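Long-range contacts in nitrogen regulatory protein P-II (Thiomonas intermedia, PDB 5D4L), which binds adenine nucleotides as a trimeric PII-like signalling protein and probably regulates the activity of other proteins: residues 15-20 against 75-80; 21-26 against 98-103. All coordinates share one frame; numbering follows the deposited sequence.

Contact 1: 15-20 against 75-80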
loop_
_atom_site.group_PDB
_atom_site.type_symbol
_atom_site.label_atom_id
_atom_site.label_comp_id
_atom_site.label_asym_id
_atom_site.label_seq_id
_atom_site.Cartn_x
_atom_site.Cartn_y
_atom_site.Cartn_z
ATOM N N TYR A 15 14.504 10.187 5.235
ATOM C CA TYR A 15 14.341 11.125 4.130
ATOM C C TYR A 15 12.868 11.137 3.754
ATOM O O TYR A 15 12.274 10.076 3.619
ATOM C CB TYR A 15 15.201 10.713 2.920
ATOM C CG TYR A 15 16.678 10.971 3.106
ATOM C CD1 TYR A 15 17.378 10.395 4.165
ATOM C CD2 TYR A 15 17.385 11.798 2.221
ATOM C CE1 TYR A 15 18.740 10.638 4.354
ATOM C CE2 TYR A 15 18.750 12.045 2.393
ATOM C CZ TYR A 15 19.416 11.457 3.465
ATOM O OH TYR A 15 20.755 11.679 3.661
ATOM N N PRO A 16 12.264 12.326 3.599
ATOM C CA PRO A 16 10.873 12.312 3.137
ATOM C C PRO A 16 10.788 12.183 1.616
ATOM O O PRO A 16 11.568 12.777 0.901
ATOM C CB PRO A 16 10.331 13.665 3.606
ATOM C CG PRO A 16 11.534 14.560 3.625
ATOM C CD PRO A 16 12.735 13.686 3.934
ATOM N N LEU A 17 9.838 11.395 1.145
ATOM C CA LEU A 17 9.587 11.217 -0.275
ATOM C C LEU A 17 8.082 11.129 -0.439
ATOM O O LEU A 17 7.364 11.057 0.555
ATOM C CB LEU A 17 10.254 9.949 -0.818
ATOM C CG LEU A 17 11.775 9.858 -0.928
ATOM C CD1 LEU A 17 12.122 8.452 -1.304
ATOM C CD2 LEU A 17 12.300 10.801 -1.969
ATOM N N LYS A 18 7.625 11.118 -1.690
ATOM C CA LYS A 18 6.227 10.888 -2.040
ATOM C C LYS A 18 6.107 9.484 -2.597
ATOM O O LYS A 18 6.917 9.091 -3.430
ATOM C CB LYS A 18 5.745 11.909 -3.074
ATOM C CG LYS A 18 5.754 13.357 -2.587
ATOM C CD LYS A 18 4.774 13.496 -1.428
ATOM C CE LYS A 18 4.445 14.936 -1.088
ATOM N NZ LYS A 18 3.568 14.985 0.112
ATOM N N LYS A 19 5.128 8.713 -2.134
ATOM C CA LYS A 19 4.899 7.398 -2.721
ATOM C C LYS A 19 3.634 7.414 -3.557
ATOM O O LYS A 19 2.567 7.761 -3.074
ATOM C CB LYS A 19 4.794 6.300 -1.676
ATOM C CG LYS A 19 4.891 4.900 -2.295
ATOM C CD LYS A 19 4.481 3.784 -1.347
ATOM C CE LYS A 19 3.021 3.480 -1.447
ATOM N NZ LYS A 19 2.609 2.324 -0.558
ATOM N N LEU A 20 3.791 7.020 -4.808
ATOM C CA LEU A 20 2.735 7.005 -5.795
ATOM C C LEU A 20 2.272 5.577 -5.983
ATOM O O LEU A 20 3.093 4.699 -6.230
ATOM C CB LEU A 20 3.249 7.573 -7.120
ATOM C CG LEU A 20 3.132 9.035 -7.554
ATOM C CD1 LEU A 20 3.154 10.013 -6.417
ATOM C CD2 LEU A 20 4.294 9.325 -8.478
ATOM N N ILE A 75 4.199 1.140 -8.146
ATOM C CA ILE A 75 4.627 1.933 -7.000
ATOM C C ILE A 75 5.954 2.663 -7.307
ATOM O O ILE A 75 6.961 2.035 -7.611
ATOM C CB ILE A 75 4.779 1.029 -5.727
ATOM C CG1 ILE A 75 3.476 0.290 -5.426
ATOM C CG2 ILE A 75 5.197 1.835 -4.517
ATOM C CD1 ILE A 75 3.619 -0.719 -4.263
ATOM N N ALA A 76 5.944 3.987 -7.233
ATOM C CA ALA A 76 7.164 4.767 -7.354
ATOM C C ALA A 76 7.343 5.701 -6.163
ATOM O O ALA A 76 6.431 6.450 -5.812
ATOM C CB ALA A 76 7.149 5.548 -8.611
ATOM N N ALA A 77 8.512 5.639 -5.535
ATOM C CA ALA A 77 8.875 6.581 -4.486
ATOM C C ALA A 77 9.740 7.677 -5.112
ATOM O O ALA A 77 10.771 7.404 -5.718
ATOM C CB ALA A 77 9.599 5.896 -3.375
ATOM N N VAL A 78 9.325 8.916 -4.911
ATOM C CA VAL A 78 9.657 10.013 -5.791
ATOM C C VAL A 78 9.825 11.302 -4.972
ATOM O O VAL A 78 9.086 11.518 -4.005
ATOM C CB VAL A 78 8.523 10.108 -6.872
ATOM C CG1 VAL A 78 7.780 11.421 -6.848
ATOM C CG2 VAL A 78 9.034 9.731 -8.233
ATOM N N PRO A 79 10.811 12.144 -5.320
ATOM C CA PRO A 79 10.936 13.432 -4.627
ATOM C C PRO A 79 9.679 14.264 -4.834
ATOM O O PRO A 79 9.028 14.077 -5.838
ATOM C CB PRO A 79 12.148 14.090 -5.303
ATOM C CG PRO A 79 12.866 12.972 -5.991
ATOM C CD PRO A 79 11.815 11.993 -6.389
ATOM N N GLU A 80 9.354 15.158 -3.914
ATOM C CA GLU A 80 8.102 15.905 -3.981
ATOM C C GLU A 80 7.952 16.651 -5.306
ATOM O O GLU A 80 6.876 16.675 -5.890
ATOM C CB GLU A 80 8.025 16.873 -2.794
ATOM C CG GLU A 80 6.912 17.921 -2.860
ATOM C CD GLU A 80 7.385 19.238 -3.466
ATOM O OE1 GLU A 80 8.604 19.513 -3.426
ATOM O OE2 GLU A 80 6.537 20.011 -3.962
HETATM O O HOH W 1 10.270 15.045 -1.089
#

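Contact 2: 21-26 against 98-103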
loop_
_atom_site.group_PDB
_atom_site.type_symbol
_atom_site.label_atom_id
_atom_site.label_comp_id
_atom_site.label_asym_id
_atom_site.label_seq_id
_atom_site.Cartn_x
_atom_site.Cartn_y
_atom_site.Cartn_z
ATOM N N GLU A 21 0.973 5.336 -5.827
ATOM C CA GLU A 21 0.374 4.062 -6.200
ATOM C C GLU A 21 -0.468 4.296 -7.445
ATOM O O GLU A 21 -1.502 4.955 -7.385
ATOM C CB GLU A 21 -0.468 3.485 -5.060
ATOM C CG GLU A 21 0.357 3.130 -3.815
ATOM C CD GLU A 21 -0.489 2.615 -2.662
ATOM O OE1 GLU A 21 0.081 2.006 -1.733
ATOM O OE2 GLU A 21 -1.728 2.808 -2.679
ATOM N N ILE A 22 0.010 3.777 -8.572
ATOM C CA ILE A 22 -0.598 3.969 -9.875
ATOM C C ILE A 22 -1.334 2.696 -10.274
ATOM O O ILE A 22 -0.711 1.667 -10.554
ATOM C CB ILE A 22 0.471 4.308 -10.953
ATOM C CG1 ILE A 22 1.272 5.545 -10.562
ATOM C CG2 ILE A 22 -0.160 4.466 -12.320
ATOM C CD1 ILE A 22 2.499 5.762 -11.432
ATOM N N ILE A 23 -2.661 2.764 -10.281
ATOM C CA ILE A 23 -3.483 1.608 -10.589
ATOM C C ILE A 23 -4.113 1.790 -11.965
ATOM O O ILE A 23 -4.785 2.771 -12.204
ATOM C CB ILE A 23 -4.579 1.396 -9.533
ATOM C CG1 ILE A 23 -3.954 1.284 -8.139
ATOM C CG2 ILE A 23 -5.392 0.143 -9.862
ATOM C CD1 ILE A 23 -4.895 1.546 -7.042
ATOM N N LEU A 24 -3.873 0.841 -12.855
ATOM C CA LEU A 24 -4.378 0.876 -14.226
ATOM C C LEU A 24 -4.369 -0.534 -14.793
ATOM O O LEU A 24 -3.850 -1.442 -14.153
ATOM C CB LEU A 24 -3.546 1.824 -15.113
ATOM C CG LEU A 24 -2.015 1.910 -14.966
ATOM C CD1 LEU A 24 -1.321 0.647 -15.319
ATOM C CD2 LEU A 24 -1.437 3.041 -15.841
ATOM N N GLU A 25 -4.940 -0.710 -15.983
ATOM C CA GLU A 25 -4.951 -2.005 -16.654
ATOM C C GLU A 25 -3.530 -2.464 -17.009
ATOM O O GLU A 25 -2.666 -1.656 -17.357
ATOM C CB GLU A 25 -5.811 -1.948 -17.918
ATOM C CG GLU A 25 -7.301 -1.692 -17.697
ATOM C CD GLU A 25 -8.027 -1.332 -19.003
ATOM O OE1 GLU A 25 -8.731 -2.206 -19.568
ATOM O OE2 GLU A 25 -7.882 -0.178 -19.471
ATOM N N GLY A 26 -3.292 -3.763 -16.913
ATOM C CA GLY A 26 -2.003 -4.321 -17.252
ATOM C C GLY A 26 -1.519 -4.034 -18.661
ATOM O O GLY A 26 -0.323 -3.887 -18.893
ATOM N N SER A 98 -9.415 3.997 -17.696
ATOM C CA SER A 98 -9.636 3.901 -16.259
ATOM C C SER A 98 -8.317 3.950 -15.485
ATOM O O SER A 98 -7.248 3.672 -16.036
ATOM C CB SER A 98 -10.367 2.615 -15.924
ATOM O OG SER A 98 -9.510 1.515 -16.175
ATOM N N GLY A 99 -8.390 4.304 -14.205
ATOM C CA GLY A 99 -7.204 4.299 -13.370
ATOM C C GLY A 99 -7.057 5.510 -12.472
ATOM O O GLY A 99 -7.735 6.516 -12.666
ATOM N N VAL A 100 -6.153 5.411 -11.496
ATOM C CA VAL A 100 -5.963 6.457 -10.503
ATOM C C VAL A 100 -4.506 6.486 -9.994
ATOM O O VAL A 100 -3.766 5.495 -10.129
ATOM C CB VAL A 100 -6.952 6.256 -9.319
ATOM C CG1 VAL A 100 -6.584 5.007 -8.512
ATOM C CG2 VAL A 100 -7.047 7.510 -8.435
ATOM N N VAL A 101 -4.100 7.625 -9.435
ATOM C CA VAL A 101 -2.817 7.759 -8.743
ATOM C C VAL A 101 -3.051 8.260 -7.327
ATOM O O VAL A 101 -3.566 9.367 -7.125
ATOM C CB VAL A 101 -1.846 8.723 -9.460
ATOM C CG1 VAL A 101 -0.530 8.831 -8.697
ATOM C CG2 VAL A 101 -1.594 8.269 -10.878
ATOM N N PHE A 102 -2.696 7.419 -6.357
ATOM C CA PHE A 102 -2.712 7.769 -4.942
ATOM C C PHE A 102 -1.363 8.325 -4.538
ATOM O O PHE A 102 -0.348 7.647 -4.683
ATOM C CB PHE A 102 -3.022 6.542 -4.060
ATOM C CG PHE A 102 -4.379 5.942 -4.285
ATOM C CD1 PHE A 102 -5.425 6.710 -4.756
ATOM C CD2 PHE A 102 -4.608 4.615 -4.011
ATOM C CE1 PHE A 102 -6.667 6.168 -4.951
ATOM C CE2 PHE A 102 -5.851 4.069 -4.202
ATOM C CZ PHE A 102 -6.876 4.847 -4.683
ATOM N N VAL A 103 -1.349 9.543 -4.018
ATOM C CA VAL A 103 -0.125 10.153 -3.525
ATOM C C VAL A 103 -0.045 10.040 -1.994
ATOM O O VAL A 103 -0.965 10.475 -1.311
ATOM C CB VAL A 103 -0.051 11.639 -3.955
ATOM C CG1 VAL A 103 1.195 12.301 -3.400
ATOM C CG2 VAL A 103 -0.082 11.751 -5.466
HETATM O O HOH W 2 -6.174 1.432 -17.330
HETATM O O HOH W 3 -10.225 1.840 -19.584
#

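Contact 1: 15-20 against 75-80
Lys18 and Leu20 each exchange a pair of backbone hydrogen bonds with the neighbouring strand, Lys18 with Val78 and Leu20 with Ala76, while Lys19 and Ala77 form the non-hydrogen-bonded pair between them, the strand axes running antiparallel at 154°. The two bonds of the first pair are not equally straight: Lys18 N to Val78 O, 2.8 Å, is the straighter, whereas the return bond from Val78 N to Lys18 O reaches only 144° at the hydrogen. Between these pairs the Ala77 CA hydrogen points at Lys18 O, the carbon lying 3.4 Å from that oxygen.

The side chains then divide between two faces. Lys19, with CG anti to the backbone N (chi1 -166°), slants across Ile75 and lays its methylene CD 3.8 Å from Ile75 CG2. A bend at chi3 follows, and the ammonium group is salt-bridged to Glu21 and, across the interface, to Glu21 of the second subunit. Cut back to alanine, Lys19 would lose its ammonium group, which would probably deprive the two Glu21 carboxylates of one cation each and leave Ile75 CG2 without the methylenes lying across it. On the same side Leu17 brings CD1 to 4.1 Å from Ala77 CB. The other face carries Lys18, Leu20, Ala76 and Val78, of which Leu20 and Val78 pack on Val83 of helix 83-94. Lys18 sets its CG 3.7 Å from Glu80 CA; the chain bends at chi2, and its NZ forms a salt bridge with Asp105. Past the last bridge a water takes over, accepting from Glu80 N and donating to Pro16 O.

Ala77 belongs to the site that binds ADP and AMP in this protein, and Phe102 of the second subunit packs on it; the arrangement is that of the central antiparallel strands of the PII ferredoxin-like fold, where they reach a nucleotide site.

Contact 2: 21-26 against 98-103
Phe102 meets Glu21 at the edge of its ring: Glu21 OE2 lies in the ring plane, 3.7 Å from CD2, with the carboxylate turned 51° against the ring. Ile23 reaches the same ring obliquely, its CD1 at 3.9 Å from Phe102 CE2, and His56 adds an edge-to-face contact. The carboxylate owes its position to a side chain extended beyond CG, which is anti to the carbonyl carbon (chi1 -64°). OE2 is also salt-bridged to Lys19 of the third subunit and OE1 to Lys19 of the same chain, so the carboxylate is shared between two cations, which would probably favour its ionised form.

Beneath these groups the backbones form a regular antiparallel ladder. Glu21 pairs with Phe102 and Ile23 with Val100 through reciprocal hydrogen bonds, the Glu21 N to Phe102 O bond being 2.9 Å long; Ile22 and Val101 form the non-hydrogen-bonded pair between. Ile23 and Val100 lie side by side on the face of the sheet that carries Glu21 and Phe102, CD1 of Ile23 near CG1 of Val100. On the opposite face of the sheet Ile22 CG1 rests 4.0 Å from Val101 CG2, and helix 83-94 packs on both residues.

Beyond Val100 the pairing gives way to water. Gly99 CA comes within 3.1 Å of Ile23 O, and a side chain there would collide with that oxygen. One water accepts from Glu25 N and donates to Ser98 O, 2.8 Å away, and to Glu25 OE2; a second donates to that same OE2 and accepts from Ser98 N at 3.0 Å. Glu25 is thus tied to Ser98 through solvent.

Ser98 and Gly99 both bind ADP and AMP in this protein. The contact joins the first and last strands of the ferredoxin-like PII sheet, with a nucleotide-binding loop leading into the latter and the sheet running on into the third subunit through Phe102 and Val103.

In the fold
Strand 12-25 serves both contacts: contact 1 takes one edge of its earlier part, facing strand 71-78, and contact 2 the other edge of its later part, facing strand 100-111. It therefore stands between these two neighbours in one antiparallel sheet, and the contacts meet where Leu20 packs on Val101 and Val103. Contact 2 is buried, close to the centre of the chain; contact 1 lies farther out and ends in exposed residues. The backbone ladders are alike, four bonds in each; contact 1 adds lysine methylenes and small apolar groups, contact 2 aliphatic and aromatic packing with waters at its end. Each holds nucleotide-binding residues.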